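Local atomic coordinates of BIFUNCTIONAL PROTEIN Proline utilization A (PutA) (Corynebacterium freiburgense, PDB entry 5UX5), a protein that probably oxidises proline to glutamate in two steps, using an FAD-dependent proline dehydrogenase and an NAD-dependent aldehyde dehydrogenase carried on one polypeptide. Residues N168-R173 / A190-A195; D201-T206 / W482-E487; L208-L213 / F246-M251; N533-L538 / E552-V557; T750-Y755 / S760-G765. All blocks are in the same frame, centred on the assembly; numbering follows the deposited sequence.

In the fold
Contacts 1 and 3 both lie in the proline dehydrogenase barrel, their centres about 14 Å apart, and they touch chiefly through Arg212, whose NH1 meets the carbonyl O of Val193. Helix 202-221 serves contacts 2 and 3: its first turn meets segment 482-487 in contact 2, and a later turn packs on helix 239-251 in contact 3, which is nested inside the chain closed by contact 2. Contacts 4 and 5 follow in the aldehyde dehydrogenase part, about 19 Å apart between centres. Contact 2 touches both of them, through Trp482 and Leu486 on Gln536 and through Asp201 on Ser760. It therefore lies where the two catalytic units of this bifunctional enzyme come together.

Contact 1: residues N168-R173 / A190-A195; sequences NNRLTR and ATSVVA
Arg170 sets CG beside its backbone N and anti to its carbonyl carbon (chi1 -60°), which places CG against Ser192, and a bend at chi2 (-73°) then carries the guanidinium back so that NH1 comes near OG of Ser192. The hydroxyl of Ser192 has the same kind of first torsion (chi1 -57°), and this turns OG to the guanidinium end. The two polar groups come near without bonding: NH1 of Arg170 is 3.5 Å from OG of Ser192, which stands oblique to the guanidinium. Most of the touching here is done by the aliphatic base of the arginine. Its CB lies 3.7 Å from the carbonyl O of Ser192 and 4.0 Å from CB of the same serine. What holds the guanidinium is the backbone O of Glu159, bonded by NH2, while Glu166 offers NE a long, weak ion pair. In the proline dehydrogenase barrel, helix 164-178 connects the adjacent parallel strands 151-157 and 185-189, a beta-alpha-beta unit, and the weakly bonded turn 190-193 follows straight on from the second strand. The contact thus sets the middle of that helix against the turn, with Ser192 about 11 Å from the bound FAD. One residue further along both segments, a looser apolar touch joins CD1 of Leu171 to CG2 of Val193 at 4.5 Å. Val193 also packs on Leu213 of helix 202-221.

Contact 2: residues D201-T206 / W482-E487; sequences DIDGNT and WARTLE
Arg484 reaches out from the end of helix 477-484 and brings the edge of its guanidinium up to Asp203 and Ile202, in the first turn of helix 202-221. That second helix belongs to the proline dehydrogenase barrel, whereas Trp482 and Leu486, beside the arginine, pack on helix 535-544 of the aldehyde dehydrogenase part, so this small contact helps join the two catalytic units. The arginine chain is extended from CG to NE (chi2 179°), which gives it the length to span the gap. Its salt bridge is a long one, NE to OD2 of Asp203 at 3.5 Å, with NH2 standing 3.7 Å from OD1 of the same carboxylate. The two flat groups are nearly parallel, 16° apart, and OD2 comes in at the guanidinium edge, as does the methyl CG2 of Ile202 near NH2. Each charge has a further salt-bridge partner: Arg244 for OD1 of Asp203, Glu481 for NH1 of Arg484. The helix bearing Asp203 starts with Asp201 as its N-cap, where OD1 accepts from N of Gly204 at 3.1 Å, met 60° out of the carboxylate plane.

Contact 3: residues L208-L213 / F246-M251; sequences LLKERL and FEELLM
This is helix-against-helix packing on the outside of the barrel, with one salt bridge beside a small apolar patch, all of it built on Lys210, Glu248 and Leu249. The backbones come close where CA of Lys210 is 6.6 Å from CA of Leu249. Lys210 runs past Leu249, the two side chains pointing in opposite directions, and the methyl CD1 of the leucine touches the lysine stem, 3.9 Å from CG and 4.1 Å from CB. A bend at chi3 (-52°) then turns the lysine end to Glu248. NZ donates to OE2 of Glu248 at 2.5 Å, reaching the oxygen almost head-on in the line of its C-O bond; at this resolution the shortness of the bond means little. Helices 202-221 and 239-251 are consecutive helices of the proline dehydrogenase TIM barrel, the first leading into strand 228-232 and the second following it. The glutamate chain is extended beyond CG and meets the lysine at about a right angle, with CB of Glu248 also 4.0 Å from CD of Lys210. The bridge is part of a wider network, since NZ has a second partner in Glu207 and OE1 of Glu248 pairs with Arg244 from one turn earlier on its own helix.

Contact 4: residues N533-L538 / E552-V557; sequences NIRQDL and EADPEV
Arg535 and Asp554 cross at about a right angle, the guanidinium and carboxylate planes 60° apart, so their salt bridge is made by a single nitrogen and not by two groups lying flat together. NH1 of Arg535 donates to OD1 of Asp554 at 2.9 Å, with an N-H...O angle of 144°, and comes to the oxygen from well above the carboxylate plane. A bend at chi3 (-58°) in the arginine swings the guanidinium over Val557, whose CG1 methyl sits 3.8 Å above the guanidinium plane, over its centre. One flat face is thereby laid on a hydrocarbon surface while the edge does the bonding. The segments belong to helices 535-544 and 550-574, consecutive helices of the aldehyde dehydrogenase part linked by a short connection, and the second is kinked at Pro555. The other methyl of Val557, CG2, faces Leu538 and lies 3.9 Å from its CB, so the valine fits between the arginine and the leucine. All four touching residues are buried. Further bonds hold both groups: Glu532 forms a salt bridge with NE of Arg535, while the hydroxyls of Ser558 and Ser472 hydrogen-bond to Arg535 NH2 and Asp554 OD1.

Contact 5: residues T750-Y755 / S760-G765; sequences TLRVGY and STTMNG
Backbone hydrogen bonds come first, and they gather on Arg752 and Met763. The carbonyl O of Arg752 is gripped by two donors: N of Thr762 at 3.0 Å, in the carbonyl plane and on a lone pair, and N of Met763 at 2.9 Å, tilted 34° from that plane. Met763 O in turn accepts from N of Gly754 at 3.2 Å, and CA of Val753 makes a CH...O contact with the same oxygen. These bonds straddle Val753, so that it and Met763 form a single parallel beta bridge. The chain between helices 740-750 and 772-779 has no regular strand here; in this loop of the aldehyde dehydrogenase part it turns back after Tyr755, letting two short segments run alongside each other. Threonine hydroxyls supply the second kind of bond. Thr762 has OG1 between its backbone N and carbonyl carbon (chi1 45°), where it accepts from N of Arg752 at 2.8 Å. Thr761 OG1 donates to O of Tyr755 at 2.6 Å. The apolar part is small: CD1 of Leu751 meets the methyl CE of Met763 at 3.5 Å, and both side chains also rest on Phe718. Two polar ends find partners beyond the pair of segments: Arg752 forms a salt bridge with Asp164 of the proline dehydrogenase part, and Asn764 ND2 a hydrogen bond with His720.

Contact 1: residues N168-R173 / A190-A195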
# COMPACT_ATOMS: atom_id res chain seq x y z
N ASN A 168 0.35 16.87 -19.24
CA ASN A 168 0.38 18.00 -20.14
C ASN A 168 -0.53 17.78 -21.34
O ASN A 168 -1.09 18.74 -21.90
CB ASN A 168 1.82 18.24 -20.60
CG ASN A 168 1.91 19.38 -21.58
OD1 ASN A 168 2.14 19.18 -22.78
ND2 ASN A 168 1.67 20.58 -21.08
N ASN A 169 -0.69 16.52 -21.74
CA ASN A 169 -1.57 16.18 -22.85
C ASN A 169 -3.01 16.53 -22.55
O ASN A 169 -3.65 17.24 -23.34
CB ASN A 169 -1.43 14.70 -23.18
CG ASN A 169 -0.37 14.46 -24.21
OD1 ASN A 169 0.31 15.40 -24.63
ND2 ASN A 169 -0.21 13.22 -24.60
N ARG A 170 -3.55 16.04 -21.41
CA ARG A 170 -4.92 16.37 -21.04
C ARG A 170 -5.14 17.87 -21.04
O ARG A 170 -6.13 18.36 -21.58
CB ARG A 170 -5.31 15.80 -19.67
CG ARG A 170 -5.19 14.33 -19.60
CD ARG A 170 -6.31 13.71 -20.36
NE ARG A 170 -6.26 12.29 -20.15
CZ ARG A 170 -7.09 11.68 -19.33
NH1 ARG A 170 -7.99 12.42 -18.70
NH2 ARG A 170 -7.02 10.37 -19.15
N LEU A 171 -4.20 18.62 -20.46
CA LEU A 171 -4.35 20.06 -20.33
C LEU A 171 -4.29 20.75 -21.68
O LEU A 171 -5.20 21.48 -22.07
CB LEU A 171 -3.28 20.61 -19.39
CG LEU A 171 -3.26 22.14 -19.24
CD1 LEU A 171 -4.57 22.64 -18.67
CD2 LEU A 171 -2.09 22.62 -18.41
N THR A 172 -3.22 20.52 -22.44
CA THR A 172 -3.08 21.25 -23.69
C THR A 172 -4.20 20.89 -24.65
O THR A 172 -4.69 21.75 -25.40
CB THR A 172 -1.72 20.98 -24.36
OG1 THR A 172 -1.59 19.58 -24.60
CG2 THR A 172 -0.53 21.46 -23.51
N ARG A 173 -4.63 19.63 -24.63
CA ARG A 173 -5.70 19.21 -25.54
C ARG A 173 -7.05 19.76 -25.12
O ARG A 173 -7.90 20.05 -25.98
CB ARG A 173 -5.73 17.68 -25.61
CG ARG A 173 -4.54 17.06 -26.28
CD ARG A 173 -4.61 15.54 -26.33
NE ARG A 173 -3.41 15.01 -26.97
CZ ARG A 173 -2.92 13.79 -26.79
NH1 ARG A 173 -3.54 12.94 -25.98
NH2 ARG A 173 -1.81 13.43 -27.42
N ALA A 190 -8.19 17.85 -11.44
CA ALA A 190 -6.87 18.18 -10.92
C ALA A 190 -5.87 17.07 -11.20
O ALA A 190 -4.73 17.33 -11.60
CB ALA A 190 -6.94 18.43 -9.41
N THR A 191 -6.28 15.81 -11.00
CA THR A 191 -5.32 14.75 -11.22
C THR A 191 -5.04 14.51 -12.69
O THR A 191 -4.10 13.77 -13.00
CB THR A 191 -5.80 13.46 -10.61
OG1 THR A 191 -6.92 12.99 -11.36
CG2 THR A 191 -6.25 13.73 -9.24
N SER A 192 -5.79 15.11 -13.60
CA SER A 192 -5.38 15.11 -14.99
C SER A 192 -4.41 16.23 -15.30
O SER A 192 -3.70 16.16 -16.32
CB SER A 192 -6.59 15.24 -15.91
OG SER A 192 -7.55 14.22 -15.68
N VAL A 193 -4.35 17.26 -14.45
CA VAL A 193 -3.48 18.41 -14.70
C VAL A 193 -2.12 18.23 -14.02
O VAL A 193 -1.10 18.69 -14.55
CB VAL A 193 -4.19 19.70 -14.27
CG1 VAL A 193 -3.26 20.88 -14.31
CG2 VAL A 193 -5.38 19.95 -15.16
N VAL A 194 -2.09 17.56 -12.88
CA VAL A 194 -0.87 17.20 -12.17
C VAL A 194 -0.88 15.68 -11.97
O VAL A 194 -1.77 15.15 -11.30
CB VAL A 194 -0.76 17.94 -10.83
CG1 VAL A 194 0.43 17.41 -10.03
CG2 VAL A 194 -0.61 19.41 -11.05
N ALA A 195 0.08 14.99 -12.56
CA ALA A 195 0.13 13.57 -12.28
C ALA A 195 0.80 13.34 -10.94
O ALA A 195 1.58 14.17 -10.47
CB ALA A 195 0.88 12.81 -13.36

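Contact 2: residues D201-T206 / W482-E487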
# COMPACT_ATOMS: atom_id res chain seq x y z
N ASP A 201 1.31 17.44 0.34
CA ASP A 201 1.77 18.78 -0.00
C ASP A 201 0.61 19.53 -0.64
O ASP A 201 0.60 19.73 -1.86
CB ASP A 201 2.98 18.71 -0.94
CG ASP A 201 3.58 20.08 -1.23
OD1 ASP A 201 3.41 20.98 -0.38
OD2 ASP A 201 4.23 20.26 -2.30
N ILE A 202 -0.36 19.95 0.18
CA ILE A 202 -1.51 20.64 -0.38
C ILE A 202 -1.12 22.02 -0.89
O ILE A 202 -1.52 22.40 -1.99
CB ILE A 202 -2.67 20.73 0.65
CG1 ILE A 202 -3.96 21.11 -0.06
CG2 ILE A 202 -2.43 21.77 1.70
CD1 ILE A 202 -5.17 20.99 0.79
N ASP A 203 -0.21 22.72 -0.18
CA ASP A 203 0.22 24.07 -0.58
C ASP A 203 0.92 24.03 -1.93
O ASP A 203 0.65 24.85 -2.81
CB ASP A 203 1.19 24.69 0.44
CG ASP A 203 0.61 24.85 1.86
OD1 ASP A 203 -0.62 24.79 2.06
OD2 ASP A 203 1.41 25.07 2.79
N GLY A 204 1.83 23.07 -2.11
CA GLY A 204 2.56 22.95 -3.35
C GLY A 204 1.69 22.45 -4.48
O GLY A 204 1.83 22.90 -5.63
N ASN A 205 0.81 21.51 -4.19
CA ASN A 205 -0.09 21.04 -5.23
C ASN A 205 -0.98 22.17 -5.73
O ASN A 205 -1.22 22.28 -6.94
CB ASN A 205 -0.92 19.86 -4.70
CG ASN A 205 -0.07 18.62 -4.45
OD1 ASN A 205 1.16 18.68 -4.41
ND2 ASN A 205 -0.73 17.49 -4.28
N THR A 206 -1.45 23.03 -4.81
CA THR A 206 -2.29 24.16 -5.19
C THR A 206 -1.56 25.09 -6.14
O THR A 206 -2.11 25.49 -7.17
CB THR A 206 -2.75 24.95 -3.97
OG1 THR A 206 -3.58 24.12 -3.14
CG2 THR A 206 -3.58 26.12 -4.41
N TRP A 482 -0.49 19.00 11.14
CA TRP A 482 0.67 18.59 11.93
C TRP A 482 1.81 18.08 11.05
O TRP A 482 2.97 18.12 11.48
CB TRP A 482 0.30 17.55 13.01
CG TRP A 482 -0.20 16.17 12.59
CD1 TRP A 482 -1.46 15.65 12.81
CD2 TRP A 482 0.54 15.13 11.92
NE1 TRP A 482 -1.54 14.36 12.32
CE2 TRP A 482 -0.33 14.02 11.76
CE3 TRP A 482 1.86 15.02 11.44
CZ2 TRP A 482 0.07 12.82 11.13
CZ3 TRP A 482 2.25 13.84 10.81
CH2 TRP A 482 1.36 12.76 10.66
N ALA A 483 1.52 17.68 9.81
CA ALA A 483 2.59 17.32 8.88
C ALA A 483 3.46 18.54 8.54
O ALA A 483 4.68 18.40 8.35
CB ALA A 483 1.97 16.71 7.62
N ARG A 484 2.88 19.74 8.52
CA ARG A 484 3.67 20.94 8.30
C ARG A 484 4.60 21.24 9.47
O ARG A 484 5.68 21.79 9.26
CB ARG A 484 2.74 22.14 8.06
CG ARG A 484 2.13 22.19 6.67
CD ARG A 484 1.21 23.38 6.54
NE ARG A 484 0.20 23.18 5.50
CZ ARG A 484 -1.07 22.84 5.75
NH1 ARG A 484 -1.46 22.65 7.00
NH2 ARG A 484 -1.93 22.69 4.76
N THR A 485 4.20 20.92 10.70
CA THR A 485 4.92 21.32 11.91
C THR A 485 5.87 20.26 12.45
O THR A 485 6.24 20.32 13.63
CB THR A 485 3.93 21.75 13.01
OG1 THR A 485 3.26 20.60 13.56
CG2 THR A 485 2.91 22.77 12.49
N LEU A 486 6.33 19.32 11.63
CA LEU A 486 7.18 18.25 12.15
C LEU A 486 8.53 18.80 12.61
O LEU A 486 9.07 19.75 12.05
CB LEU A 486 7.38 17.16 11.10
CG LEU A 486 6.26 16.12 10.91
CD1 LEU A 486 6.66 15.12 9.85
CD2 LEU A 486 5.91 15.40 12.23
N GLU A 487 9.08 18.19 13.66
CA GLU A 487 10.31 18.68 14.26
C GLU A 487 11.52 17.85 13.82
O GLU A 487 11.39 16.84 13.13
CB GLU A 487 10.16 18.69 15.78
CG GLU A 487 9.00 19.57 16.24
CD GLU A 487 8.98 19.73 17.73
OE1 GLU A 487 8.75 18.73 18.43
OE2 GLU A 487 9.21 20.87 18.21

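Contact 3: residues L208-L213 / F246-M251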
# COMPACT_ATOMS: atom_id res chain seq x y z
N LEU A 208 1.04 24.47 -8.01
CA LEU A 208 1.32 23.84 -9.29
C LEU A 208 0.08 23.83 -10.16
O LEU A 208 0.16 24.09 -11.36
CB LEU A 208 1.85 22.42 -9.07
CG LEU A 208 2.43 21.72 -10.32
CD1 LEU A 208 3.46 22.61 -10.99
CD2 LEU A 208 3.00 20.35 -10.06
N LEU A 209 -1.08 23.53 -9.58
CA LEU A 209 -2.31 23.48 -10.35
C LEU A 209 -2.70 24.86 -10.89
O LEU A 209 -3.13 24.98 -12.05
CB LEU A 209 -3.44 22.89 -9.49
CG LEU A 209 -3.31 21.37 -9.24
CD1 LEU A 209 -3.95 21.04 -7.92
CD2 LEU A 209 -3.92 20.54 -10.37
N LYS A 210 -2.53 25.90 -10.07
CA LYS A 210 -2.81 27.24 -10.53
C LYS A 210 -1.83 27.66 -11.61
O LYS A 210 -2.23 28.26 -12.61
CB LYS A 210 -2.77 28.21 -9.35
CG LYS A 210 -3.97 28.07 -8.42
CD LYS A 210 -3.98 29.17 -7.39
CE LYS A 210 -2.66 29.26 -6.66
NZ LYS A 210 -2.70 30.24 -5.52
N GLU A 211 -0.55 27.35 -11.42
CA GLU A 211 0.45 27.68 -12.43
C GLU A 211 0.13 27.01 -13.76
O GLU A 211 0.35 27.60 -14.83
CB GLU A 211 1.83 27.26 -11.92
CG GLU A 211 2.95 27.43 -12.91
CD GLU A 211 4.22 26.78 -12.43
OE1 GLU A 211 4.42 26.70 -11.19
OE2 GLU A 211 5.00 26.32 -13.29
N ARG A 212 -0.41 25.81 -13.72
CA ARG A 212 -0.68 25.08 -14.96
C ARG A 212 -2.04 25.41 -15.57
O ARG A 212 -2.18 25.34 -16.79
CB ARG A 212 -0.59 23.58 -14.71
CG ARG A 212 0.82 23.10 -14.51
CD ARG A 212 0.82 21.62 -14.35
NE ARG A 212 2.16 21.06 -14.30
CZ ARG A 212 2.41 19.78 -14.06
NH1 ARG A 212 1.39 18.96 -13.85
NH2 ARG A 212 3.66 19.31 -14.05
N LEU A 213 -3.04 25.78 -14.75
CA LEU A 213 -4.39 25.96 -15.27
C LEU A 213 -4.70 27.39 -15.73
O LEU A 213 -5.65 27.58 -16.49
CB LEU A 213 -5.42 25.52 -14.23
CG LEU A 213 -5.71 24.02 -14.18
CD1 LEU A 213 -6.54 23.72 -12.97
CD2 LEU A 213 -6.44 23.62 -15.44
N PHE A 246 -10.02 26.07 -6.74
CA PHE A 246 -11.15 26.84 -7.25
C PHE A 246 -11.21 28.23 -6.62
O PHE A 246 -11.29 29.23 -7.34
CB PHE A 246 -12.42 26.06 -6.97
CG PHE A 246 -13.66 26.59 -7.62
CD1 PHE A 246 -13.81 26.55 -8.99
CD2 PHE A 246 -14.76 26.98 -6.85
CE1 PHE A 246 -15.01 26.99 -9.59
CE2 PHE A 246 -15.95 27.41 -7.43
CZ PHE A 246 -16.07 27.41 -8.80
N GLU A 247 -11.13 28.32 -5.29
CA GLU A 247 -11.37 29.60 -4.62
C GLU A 247 -10.19 30.55 -4.75
O GLU A 247 -10.38 31.75 -4.95
CB GLU A 247 -11.71 29.37 -3.15
CG GLU A 247 -13.03 28.67 -3.02
CD GLU A 247 -13.48 28.41 -1.59
OE1 GLU A 247 -14.41 27.60 -1.45
OE2 GLU A 247 -12.91 28.94 -0.61
N GLU A 248 -8.97 30.04 -4.67
CA GLU A 248 -7.85 30.94 -4.87
C GLU A 248 -7.83 31.48 -6.30
O GLU A 248 -7.75 32.70 -6.51
CB GLU A 248 -6.56 30.21 -4.52
CG GLU A 248 -6.38 29.99 -3.03
CD GLU A 248 -5.01 29.42 -2.71
OE1 GLU A 248 -4.78 29.02 -1.53
OE2 GLU A 248 -4.18 29.36 -3.64
N LEU A 249 -8.02 30.61 -7.29
CA LEU A 249 -7.88 31.03 -8.68
C LEU A 249 -8.95 32.04 -9.06
O LEU A 249 -8.65 33.05 -9.71
CB LEU A 249 -7.95 29.82 -9.60
CG LEU A 249 -7.38 30.00 -11.00
CD1 LEU A 249 -5.92 30.38 -10.89
CD2 LEU A 249 -7.52 28.70 -11.77
N LEU A 250 -10.18 31.83 -8.61
CA LEU A 250 -11.28 32.68 -9.00
C LEU A 250 -11.30 34.03 -8.28
O LEU A 250 -12.16 34.86 -8.60
CB LEU A 250 -12.61 31.94 -8.78
CG LEU A 250 -12.89 30.81 -9.76
CD1 LEU A 250 -14.33 30.33 -9.65
CD2 LEU A 250 -12.59 31.28 -11.18
N MET A 251 -10.42 34.26 -7.31
CA MET A 251 -10.33 35.57 -6.66
C MET A 251 -9.18 36.41 -7.21
O MET A 251 -9.10 37.60 -6.90
CB MET A 251 -10.17 35.43 -5.14
CG MET A 251 -11.40 34.89 -4.42
SD MET A 251 -12.91 35.81 -4.75
CE MET A 251 -12.54 37.38 -3.97

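Contact 4: residues N533-L538 / E552-V557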
# COMPACT_ATOMS: atom_id res chain seq x y z
N ASN A 533 1.56 7.55 20.62
CA ASN A 533 1.59 8.91 21.17
C ASN A 533 2.76 9.73 20.63
O ASN A 533 2.68 10.96 20.58
CB ASN A 533 1.68 8.86 22.70
CG ASN A 533 0.48 8.20 23.32
OD1 ASN A 533 -0.60 8.17 22.74
ND2 ASN A 533 0.68 7.62 24.50
N ILE A 534 3.87 9.10 20.30
CA ILE A 534 5.01 9.80 19.73
C ILE A 534 5.14 9.54 18.22
O ILE A 534 6.23 9.72 17.66
CB ILE A 534 6.32 9.47 20.47
CG1 ILE A 534 6.58 7.97 20.48
CG2 ILE A 534 6.32 10.03 21.86
CD1 ILE A 534 7.93 7.65 21.03
N ARG A 535 4.04 9.16 17.55
CA ARG A 535 4.12 8.97 16.10
C ARG A 535 4.71 10.20 15.43
O ARG A 535 5.52 10.08 14.51
CB ARG A 535 2.73 8.67 15.50
CG ARG A 535 2.79 8.63 13.97
CD ARG A 535 1.48 8.30 13.28
NE ARG A 535 0.91 7.02 13.69
CZ ARG A 535 1.02 5.89 13.00
NH1 ARG A 535 1.68 5.87 11.85
NH2 ARG A 535 0.46 4.77 13.47
N GLN A 536 4.35 11.40 15.91
CA GLN A 536 4.87 12.58 15.25
C GLN A 536 6.31 12.86 15.61
O GLN A 536 7.07 13.34 14.76
CB GLN A 536 3.98 13.78 15.55
CG GLN A 536 2.91 13.91 14.51
CD GLN A 536 1.56 14.19 15.08
OE1 GLN A 536 1.28 15.29 15.60
NE2 GLN A 536 0.69 13.18 15.00
N ASP A 537 6.72 12.56 16.84
CA ASP A 537 8.15 12.60 17.15
C ASP A 537 8.92 11.60 16.29
O ASP A 537 10.02 11.90 15.81
CB ASP A 537 8.37 12.35 18.64
CG ASP A 537 7.79 13.43 19.51
OD1 ASP A 537 8.40 14.51 19.57
OD2 ASP A 537 6.73 13.20 20.14
N LEU A 538 8.38 10.38 16.10
CA LEU A 538 9.09 9.42 15.28
C LEU A 538 9.19 9.93 13.85
O LEU A 538 10.25 9.85 13.24
CB LEU A 538 8.44 8.03 15.32
CG LEU A 538 8.47 7.29 16.67
CD1 LEU A 538 7.67 6.00 16.62
CD2 LEU A 538 9.86 7.02 17.14
N GLU A 552 6.63 7.25 3.35
CA GLU A 552 7.39 6.04 3.64
C GLU A 552 7.57 5.82 5.13
O GLU A 552 7.46 4.69 5.61
CB GLU A 552 8.76 6.12 2.96
CG GLU A 552 8.74 6.06 1.45
CD GLU A 552 8.51 4.66 0.91
OE1 GLU A 552 8.81 3.69 1.64
OE2 GLU A 552 8.05 4.52 -0.24
N ALA A 553 7.79 6.89 5.90
CA ALA A 553 8.05 6.70 7.32
C ALA A 553 6.77 6.37 8.12
O ALA A 553 6.85 5.60 9.08
CB ALA A 553 8.73 7.95 7.87
N ASP A 554 5.62 6.97 7.77
CA ASP A 554 4.39 6.77 8.55
C ASP A 554 3.91 5.32 8.61
O ASP A 554 3.55 4.88 9.71
CB ASP A 554 3.30 7.71 8.03
CG ASP A 554 2.02 7.68 8.87
OD1 ASP A 554 2.05 8.07 10.07
OD2 ASP A 554 0.95 7.32 8.31
N PRO A 555 3.84 4.54 7.52
CA PRO A 555 3.47 3.12 7.69
C PRO A 555 4.46 2.35 8.53
O PRO A 555 4.10 1.33 9.12
CB PRO A 555 3.45 2.57 6.25
CG PRO A 555 3.38 3.73 5.39
CD PRO A 555 4.05 4.87 6.10
N GLU A 556 5.70 2.82 8.60
CA GLU A 556 6.72 2.14 9.39
C GLU A 556 6.43 2.26 10.87
O GLU A 556 6.70 1.33 11.64
CB GLU A 556 8.11 2.68 9.06
CG GLU A 556 9.17 1.85 9.71
CD GLU A 556 10.57 2.35 9.53
OE1 GLU A 556 10.86 3.01 8.51
OE2 GLU A 556 11.40 2.04 10.41
N VAL A 557 5.91 3.42 11.29
CA VAL A 557 5.48 3.58 12.67
C VAL A 557 4.31 2.65 12.96
O VAL A 557 4.17 2.11 14.06
CB VAL A 557 5.17 5.07 12.95
CG1 VAL A 557 4.56 5.24 14.35
CG2 VAL A 557 6.44 5.89 12.79

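Contact 5: residues T750-Y755 / S760-G765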
# COMPACT_ATOMS: atom_id res chain seq x y z
N THR A 750 8.56 11.75 -13.72
CA THR A 750 7.72 12.66 -12.93
C THR A 750 8.02 12.65 -11.42
O THR A 750 7.66 13.60 -10.73
CB THR A 750 6.23 12.34 -13.20
OG1 THR A 750 5.95 12.55 -14.59
CG2 THR A 750 5.30 13.25 -12.42
N LEU A 751 8.69 11.63 -10.89
CA LEU A 751 9.01 11.63 -9.46
C LEU A 751 9.81 12.87 -9.06
O LEU A 751 10.79 13.24 -9.71
CB LEU A 751 9.80 10.38 -9.10
CG LEU A 751 9.02 9.09 -9.11
CD1 LEU A 751 10.00 7.93 -9.14
CD2 LEU A 751 8.13 9.03 -7.88
N ARG A 752 9.42 13.47 -7.93
CA ARG A 752 10.09 14.65 -7.39
C ARG A 752 11.20 14.18 -6.45
O ARG A 752 10.91 13.61 -5.38
CB ARG A 752 9.13 15.56 -6.63
CG ARG A 752 7.91 16.08 -7.37
CD ARG A 752 8.15 16.71 -8.73
NE ARG A 752 6.86 16.89 -9.42
CZ ARG A 752 6.70 16.95 -10.74
NH1 ARG A 752 7.76 16.85 -11.56
NH2 ARG A 752 5.48 17.11 -11.24
N VAL A 753 12.46 14.40 -6.83
CA VAL A 753 13.60 13.99 -6.03
C VAL A 753 13.96 15.13 -5.08
O VAL A 753 14.06 16.29 -5.50
CB VAL A 753 14.80 13.63 -6.93
CG1 VAL A 753 15.97 13.17 -6.10
CG2 VAL A 753 14.41 12.55 -7.91
N GLY A 754 14.16 14.80 -3.81
CA GLY A 754 14.50 15.78 -2.79
C GLY A 754 14.63 15.10 -1.44
O GLY A 754 14.45 13.88 -1.32
N TYR A 755 14.95 15.90 -0.43
CA TYR A 755 15.12 15.38 0.92
C TYR A 755 13.79 14.91 1.49
O TYR A 755 12.72 15.40 1.12
CB TYR A 755 15.73 16.44 1.85
CG TYR A 755 17.16 16.76 1.49
CD1 TYR A 755 18.18 15.85 1.71
CD2 TYR A 755 17.47 17.97 0.86
CE1 TYR A 755 19.48 16.13 1.34
CE2 TYR A 755 18.76 18.26 0.50
CZ TYR A 755 19.76 17.34 0.73
OH TYR A 755 21.05 17.63 0.37
N SER A 760 7.04 18.10 -0.51
CA SER A 760 6.81 17.89 -1.93
C SER A 760 7.57 16.71 -2.50
O SER A 760 7.21 16.24 -3.58
CB SER A 760 7.18 19.14 -2.74
OG SER A 760 8.49 19.55 -2.46
N THR A 761 8.62 16.26 -1.80
CA THR A 761 9.39 15.08 -2.20
C THR A 761 8.50 13.85 -2.35
O THR A 761 7.75 13.48 -1.42
CB THR A 761 10.49 14.76 -1.17
OG1 THR A 761 11.40 15.85 -1.04
CG2 THR A 761 11.27 13.56 -1.60
N THR A 762 8.61 13.19 -3.50
CA THR A 762 7.99 11.90 -3.73
C THR A 762 9.00 10.79 -3.96
O THR A 762 8.59 9.62 -4.02
CB THR A 762 6.99 11.98 -4.91
OG1 THR A 762 7.57 12.70 -6.01
CG2 THR A 762 5.76 12.74 -4.49
N MET A 763 10.29 11.10 -4.13
CA MET A 763 11.37 10.13 -4.00
C MET A 763 12.51 10.79 -3.23
O MET A 763 13.10 11.75 -3.72
CB MET A 763 11.91 9.59 -5.33
CG MET A 763 12.91 8.49 -5.05
SD MET A 763 14.12 8.17 -6.31
CE MET A 763 13.09 7.52 -7.56
N ASN A 764 12.79 10.28 -2.03
CA ASN A 764 13.77 10.88 -1.14
C ASN A 764 15.20 10.60 -1.59
O ASN A 764 15.46 9.95 -2.62
CB ASN A 764 13.51 10.41 0.30
CG ASN A 764 13.17 8.92 0.38
OD1 ASN A 764 12.00 8.50 0.21
ND2 ASN A 764 14.18 8.11 0.65
N GLY A 765 16.16 11.11 -0.80
CA GLY A 765 17.56 10.92 -1.09
C GLY A 765 18.11 9.65 -0.47
O GLY A 765 17.39 8.87 0.16